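Local coordinates for protein exoribonuclease II, mitochondrial (Candida glabrata, PDB 6F3H) that degrades mitochondrial RNA in the 3' to 5' direction, as the exoribonuclease component of the mtEXO RNA degradosome, at residues S80-I85 against A217-V222; S233-T238 against P243-V248. The protein carries 1 engineered substitution. One frame throughout, in Å; residues are numbered along the deposited sequence.

How the contacts relate
Both contacts are largely buried, but they differ in chemistry. Contact 1 is a small apolar junction between strand 81-85, an outermost strand of the N-terminal antiparallel sheet, and helix 212-226. Contact 2 pairs two consecutive strands, 231-237 and 242-248, through two backbone hydrogen bonds and an apolar face, and it has an exposed residue at S233. The helix of contact 1 leads along the chain into the first strand of contact 2, so both contacts involve the same helix-hairpin unit. Their centres are about 10 Å apart, and the two contacts touch directly. T236 OG1 is probably hydrogen-bonded to I82 O, at 2.9 Å. Nearby, P243 CD packs on L83 CB at 3.7 Å.

Contact 1 (S80-I85 against A217-V222)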
loop_
_atom_site.group_PDB
_atom_site.type_symbol
_atom_site.label_atom_id
_atom_site.label_comp_id
_atom_site.label_asym_id
_atom_site.label_seq_id
_atom_site.Cartn_x
_atom_site.Cartn_y
_atom_site.Cartn_z
ATOM N N SER A 80 -9.742 -10.781 -8.380
ATOM C CA SER A 80 -9.884 -12.131 -7.876
ATOM C C SER A 80 -8.679 -12.994 -8.206
ATOM O O SER A 80 -8.650 -14.146 -7.786
ATOM C CB SER A 80 -11.141 -12.781 -8.442
ATOM O OG SER A 80 -12.303 -12.049 -8.090
ATOM N N VAL A 81 -7.715 -12.486 -8.970
ATOM C CA VAL A 81 -6.511 -13.234 -9.329
ATOM C C VAL A 81 -5.521 -13.221 -8.169
ATOM O O VAL A 81 -5.037 -12.153 -7.775
ATOM C CB VAL A 81 -5.868 -12.666 -10.597
ATOM C CG1 VAL A 81 -4.517 -13.318 -10.800
ATOM C CG2 VAL A 81 -6.761 -12.927 -11.793
ATOM N N ILE A 82 -5.161 -14.409 -7.659
ATOM C CA ILE A 82 -4.225 -14.460 -6.536
ATOM C C ILE A 82 -2.791 -14.603 -6.994
ATOM O O ILE A 82 -1.870 -14.117 -6.315
ATOM C CB ILE A 82 -4.567 -15.609 -5.566
ATOM C CG1 ILE A 82 -6.054 -15.756 -5.413
ATOM C CG2 ILE A 82 -4.187 -15.204 -4.219
ATOM C CD1 ILE A 82 -6.378 -16.914 -4.528
ATOM N N LEU A 83 -2.555 -15.323 -8.090
ATOM C CA LEU A 83 -1.239 -15.309 -8.697
ATOM C C LEU A 83 -1.383 -15.548 -10.181
ATOM O O LEU A 83 -2.362 -16.129 -10.646
ATOM C CB LEU A 83 -0.274 -16.332 -8.074
ATOM C CG LEU A 83 -0.499 -17.836 -8.006
ATOM C CD1 LEU A 83 -0.118 -18.495 -9.309
ATOM C CD2 LEU A 83 0.350 -18.392 -6.885
ATOM N N ARG A 84 -0.365 -15.114 -10.914
ATOM C CA ARG A 84 -0.429 -15.011 -12.356
ATOM C C ARG A 84 0.885 -15.498 -12.934
ATOM O O ARG A 84 1.952 -15.212 -12.380
ATOM C CB ARG A 84 -0.695 -13.565 -12.778
ATOM C CG ARG A 84 -0.356 -13.210 -14.207
ATOM C CD ARG A 84 -0.719 -11.755 -14.476
ATOM N NE ARG A 84 -0.062 -11.152 -15.638
ATOM C CZ ARG A 84 0.860 -10.195 -15.574
ATOM N NH1 ARG A 84 1.253 -9.720 -14.400
ATOM N NH2 ARG A 84 1.394 -9.712 -16.695
ATOM N N ILE A 85 0.784 -16.225 -14.045
ATOM C CA ILE A 85 1.906 -16.748 -14.810
ATOM C C ILE A 85 1.765 -16.205 -16.220
ATOM O O ILE A 85 0.800 -16.545 -16.911
ATOM C CB ILE A 85 1.914 -18.283 -14.858
ATOM C CG1 ILE A 85 2.121 -18.856 -13.473
ATOM C CG2 ILE A 85 2.990 -18.751 -15.807
ATOM C CD1 ILE A 85 3.467 -18.521 -12.951
ATOM N N ALA A 217 3.024 -24.761 -6.076
ATOM C CA ALA A 217 3.086 -25.669 -4.932
ATOM C C ALA A 217 3.435 -24.932 -3.645
ATOM O O ALA A 217 2.889 -25.240 -2.584
ATOM C CB ALA A 217 4.104 -26.781 -5.194
ATOM N N THR A 218 4.341 -23.955 -3.711
ATOM C CA THR A 218 4.711 -23.248 -2.498
ATOM C C THR A 218 3.536 -22.469 -1.955
ATOM O O THR A 218 3.281 -22.475 -0.747
ATOM C CB THR A 218 5.870 -22.291 -2.776
ATOM O OG1 THR A 218 6.859 -22.928 -3.577
ATOM C CG2 THR A 218 6.509 -21.871 -1.509
ATOM N N TYR A 219 2.788 -21.820 -2.843
ATOM C CA TYR A 219 1.588 -21.117 -2.436
ATOM C C TYR A 219 0.655 -22.053 -1.695
ATOM O O TYR A 219 0.257 -21.812 -0.549
ATOM C CB TYR A 219 0.887 -20.577 -3.672
ATOM C CG TYR A 219 -0.419 -19.966 -3.306
ATOM C CD1 TYR A 219 -0.438 -18.830 -2.533
ATOM C CD2 TYR A 219 -1.634 -20.535 -3.677
ATOM C CE1 TYR A 219 -1.612 -18.242 -2.155
ATOM C CE2 TYR A 219 -2.847 -19.943 -3.295
ATOM C CZ TYR A 219 -2.819 -18.788 -2.528
ATOM O OH TYR A 219 -3.973 -18.144 -2.121
ATOM N N TRP A 220 0.320 -23.149 -2.345
ATOM C CA TRP A 220 -0.502 -24.179 -1.743
ATOM C C TRP A 220 0.076 -24.669 -0.424
ATOM O O TRP A 220 -0.661 -24.878 0.544
ATOM C CB TRP A 220 -0.624 -25.333 -2.724
ATOM C CG TRP A 220 -1.574 -25.053 -3.820
ATOM C CD1 TRP A 220 -2.568 -24.121 -3.814
ATOM C CD2 TRP A 220 -1.691 -25.762 -5.064
ATOM N NE1 TRP A 220 -3.277 -24.179 -4.992
ATOM C CE2 TRP A 220 -2.760 -25.178 -5.776
ATOM C CE3 TRP A 220 -0.995 -26.828 -5.645
ATOM C CZ2 TRP A 220 -3.144 -25.618 -7.044
ATOM C CZ3 TRP A 220 -1.381 -27.272 -6.907
ATOM C CH2 TRP A 220 -2.448 -26.666 -7.591
ATOM N N GLY A 221 1.381 -24.901 -0.375
ATOM C CA GLY A 221 1.976 -25.342 0.873
ATOM C C GLY A 221 1.769 -24.328 1.977
ATOM O O GLY A 221 1.474 -24.682 3.123
ATOM N N VAL A 222 1.896 -23.048 1.637
ATOM C CA VAL A 222 1.734 -22.004 2.632
ATOM C C VAL A 222 0.285 -21.915 3.073
ATOM O O VAL A 222 -0.003 -21.807 4.267
ATOM C CB VAL A 222 2.253 -20.672 2.076
ATOM C CG1 VAL A 222 1.926 -19.539 2.991
ATOM C CG2 VAL A 222 3.716 -20.760 1.935
#
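L83 and Y219 make the closest backbone approach, 9.0 Å between their CA atoms, so strand 81-85 and helix 212-226 meet through side chains. Y219 spans the gap. Its CG is anti to the backbone N (chi1 174°), and the ring reaches out from the helix toward the strand. L83 meets the base of this side chain. L83 CD2 lies 3.9 Å from Y219 CB and 4.0 Å from Y219 CG, approaching the ring obliquely. I82 meets the far end and crosses the tyrosine at about a right angle. I82 CG2 and I82 CD1 each lie 3.6 Å from Y219 OH, and I82 CG2 is also 4.2 Å from Y219 CZ. The hydroxyl has its polar partner within the helix, at R223 NE. I82 and L83 are neighbours, yet both are directed at the helix. A classic beta bulge accounts for this: both residues face L41 of strand 39-42, and both have backbone hydrogen bonds to it. The bulge sits in an edge strand of a five-stranded antiparallel sheet near the N-terminus. L41 also extends the apolar patch, since L83, Y219 and W220 all touch it. On the helix side, W220 packs against helix 123-159 and bonds through NE1 to T46 O. L215, one turn before Y219, adds a further contact to L83.

Contact 2 (S233-T238 against P243-V248); sequences SVYTNT and PTTVAV. With nucleotides of chain C.
Y235 supplies both backbone groups that bond to segment 243-248. Y235 N donates to T245 O at 3.1 Å, nearly straight at 172°. Y235 O accepts a bond from T244 N at 2.7 Å. T244 OG1 adds a weak bond to Y235 O at 3.4 Å; with chi1 at 63° OG1 sits between the backbone N and the carbonyl carbon of T244, near enough for this second bond. The short strands 233-237 and 243-248 run antiparallel, 154° between their directions. Other polar groups are satisfied outside the pair: Y235 OH by D359, T245 OG1 by H167, and T236 OG1 by I82. V234, T236, P243 and V246 share one face. There V234 CG1 lies 3.7 Å from P243 CB, and V234 CG2 3.9 Å from V246 CG2. F170 also touches P243 and V246. Y235 and T245 occupy the other face, which meets helix 725-761. N237 CB packs on T244 CG2 at 3.5 Å, and the T238 side chain lies beside the phosphate of A1 of chain C. Strand 166-169 pairs with the far edge of strand 242-248. The order helix 123-159, strand 166-169, helices 170-178 and 212-226, then this beta hairpin as the wing, is consistent with a winged-helix fold.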
loop_
_atom_site.group_PDB
_atom_site.type_symbol
_atom_site.label_atom_id
_atom_site.label_comp_id
_atom_site.label_asym_id
_atom_site.label_seq_id
_atom_site.Cartn_x
_atom_site.Cartn_y
_atom_site.Cartn_z
ATOM N N SER A 233 -0.815 -14.130 6.237
ATOM C CA SER A 233 -1.446 -14.021 4.938
ATOM C C SER A 233 -0.413 -13.748 3.867
ATOM O O SER A 233 0.600 -13.057 4.079
ATOM C CB SER A 233 -2.491 -12.912 4.915
ATOM O OG SER A 233 -3.449 -13.090 5.933
ATOM N N VAL A 234 -0.730 -14.258 2.693
ATOM C CA VAL A 234 0.002 -13.986 1.473
ATOM C C VAL A 234 -0.623 -12.757 0.827
ATOM O O VAL A 234 -1.807 -12.753 0.487
ATOM C CB VAL A 234 -0.073 -15.197 0.536
ATOM C CG1 VAL A 234 0.436 -14.839 -0.829
ATOM C CG2 VAL A 234 0.677 -16.353 1.136
ATOM N N TYR A 235 0.173 -11.733 0.604
ATOM C CA TYR A 235 -0.327 -10.510 0.013
ATOM C C TYR A 235 -0.053 -10.528 -1.477
ATOM O O TYR A 235 1.037 -10.908 -1.903
ATOM C CB TYR A 235 0.335 -9.321 0.673
ATOM C CG TYR A 235 -0.168 -9.095 2.053
ATOM C CD1 TYR A 235 0.340 -9.796 3.132
ATOM C CD2 TYR A 235 -1.169 -8.167 2.279
ATOM C CE1 TYR A 235 -0.140 -9.562 4.404
ATOM C CE2 TYR A 235 -1.652 -7.927 3.533
ATOM C CZ TYR A 235 -1.143 -8.614 4.595
ATOM O OH TYR A 235 -1.663 -8.329 5.837
ATOM N N THR A 236 -1.052 -10.147 -2.258
ATOM C CA THR A 236 -0.974 -10.149 -3.710
ATOM C C THR A 236 -1.024 -8.697 -4.171
ATOM O O THR A 236 -1.988 -7.989 -3.865
ATOM C CB THR A 236 -2.149 -10.916 -4.315
ATOM O OG1 THR A 236 -2.033 -12.320 -4.034
ATOM C CG2 THR A 236 -2.190 -10.723 -5.827
ATOM N N ASN A 237 -0.003 -8.248 -4.898
ATOM C CA ASN A 237 -0.015 -6.879 -5.376
ATOM C C ASN A 237 -1.047 -6.718 -6.484
ATOM O O ASN A 237 -1.207 -7.586 -7.341
ATOM C CB ASN A 237 1.360 -6.454 -5.882
ATOM C CG ASN A 237 1.317 -5.113 -6.656
ATOM O OD1 ASN A 237 0.793 -4.114 -6.169
ATOM N ND2 ASN A 237 1.869 -5.100 -7.853
ATOM N N THR A 238 -1.771 -5.595 -6.423
ATOM C CA THR A 238 -2.850 -5.255 -7.351
ATOM C C THR A 238 -2.367 -5.037 -8.784
ATOM O O THR A 238 -3.135 -5.231 -9.735
ATOM C CB THR A 238 -3.524 -3.964 -6.886
ATOM O OG1 THR A 238 -3.530 -3.901 -5.454
ATOM C CG2 THR A 238 -4.916 -3.868 -7.435
ATOM N N PRO A 243 1.903 -12.534 -5.796
ATOM C CA PRO A 243 2.169 -12.422 -4.361
ATOM C C PRO A 243 3.472 -11.708 -4.073
ATOM O O PRO A 243 4.494 -11.941 -4.723
ATOM C CB PRO A 243 2.227 -13.879 -3.908
ATOM C CG PRO A 243 2.561 -14.651 -5.159
ATOM C CD PRO A 243 1.783 -13.941 -6.212
ATOM N N THR A 244 3.444 -10.870 -3.045
ATOM C CA THR A 244 4.622 -10.093 -2.693
ATOM C C THR A 244 5.337 -10.651 -1.478
ATOM O O THR A 244 6.549 -10.847 -1.512
ATOM C CB THR A 244 4.259 -8.618 -2.438
ATOM O OG1 THR A 244 3.374 -8.515 -1.322
ATOM C CG2 THR A 244 3.586 -7.992 -3.654
ATOM N N THR A 245 4.604 -10.982 -0.427
ATOM C CA THR A 245 5.284 -11.258 0.818
ATOM C C THR A 245 4.365 -12.123 1.660
ATOM O O THR A 245 3.165 -12.236 1.381
ATOM C CB THR A 245 5.639 -9.953 1.513
ATOM O OG1 THR A 245 6.523 -10.199 2.616
ATOM C CG2 THR A 245 4.355 -9.277 1.973
ATOM N N VAL A 246 4.948 -12.765 2.667
ATOM C CA VAL A 246 4.170 -13.506 3.655
ATOM C C VAL A 246 4.899 -13.466 4.986
ATOM O O VAL A 246 6.122 -13.570 5.047
ATOM C CB VAL A 246 3.937 -14.955 3.188
ATOM C CG1 VAL A 246 5.265 -15.652 2.967
ATOM C CG2 VAL A 246 3.068 -15.715 4.170
ATOM N N ALA A 247 4.140 -13.338 6.055
ATOM C CA ALA A 247 4.734 -13.344 7.376
ATOM C C ALA A 247 5.148 -14.758 7.759
ATOM O O ALA A 247 4.506 -15.740 7.382
ATOM C CB ALA A 247 3.737 -12.792 8.399
ATOM N N VAL A 248 6.244 -14.860 8.496
ATOM C CA VAL A 248 6.687 -16.112 9.092
ATOM C C VAL A 248 6.440 -15.991 10.591
ATOM O O VAL A 248 7.217 -15.355 11.305
ATOM C CB VAL A 248 8.159 -16.390 8.783
ATOM C CG1 VAL A 248 8.564 -17.751 9.295
ATOM C CG2 VAL A 248 8.404 -16.232 7.321
ATOM P P A C 1 -7.607 -1.686 -6.908
ATOM O OP1 A C 1 -6.641 -1.959 -5.821
ATOM O OP2 A C 1 -7.145 -1.633 -8.324
ATOM O "O5'" A C 1 -8.227 -0.287 -6.484
ATOM C "C5'" A C 1 -7.414 0.870 -6.469
ATOM C "C4'" A C 1 -7.327 1.485 -7.843
ATOM O "O4'" A C 1 -8.657 1.867 -8.286
ATOM C "C3'" A C 1 -6.521 2.766 -7.914
ATOM O "O3'" A C 1 -5.149 2.553 -8.089
ATOM C "C2'" A C 1 -7.176 3.533 -9.046
ATOM O "O2'" A C 1 -6.766 3.004 -10.298
ATOM C "C1'" A C 1 -8.635 3.168 -8.822
ATOM N N9 A C 1 -9.271 4.033 -7.814
ATOM C C8 A C 1 -8.705 4.632 -6.710
ATOM N N7 A C 1 -9.553 5.308 -5.988
ATOM C C5 A C 1 -10.755 5.128 -6.654
ATOM C C6 A C 1 -12.046 5.596 -6.390
ATOM N N6 A C 1 -12.329 6.373 -5.340
ATOM N N1 A C 1 -13.032 5.237 -7.245
ATOM C C2 A C 1 -12.735 4.461 -8.293
ATOM N N3 A C 1 -11.559 3.955 -8.649
ATOM C C4 A C 1 -10.605 4.335 -7.774
#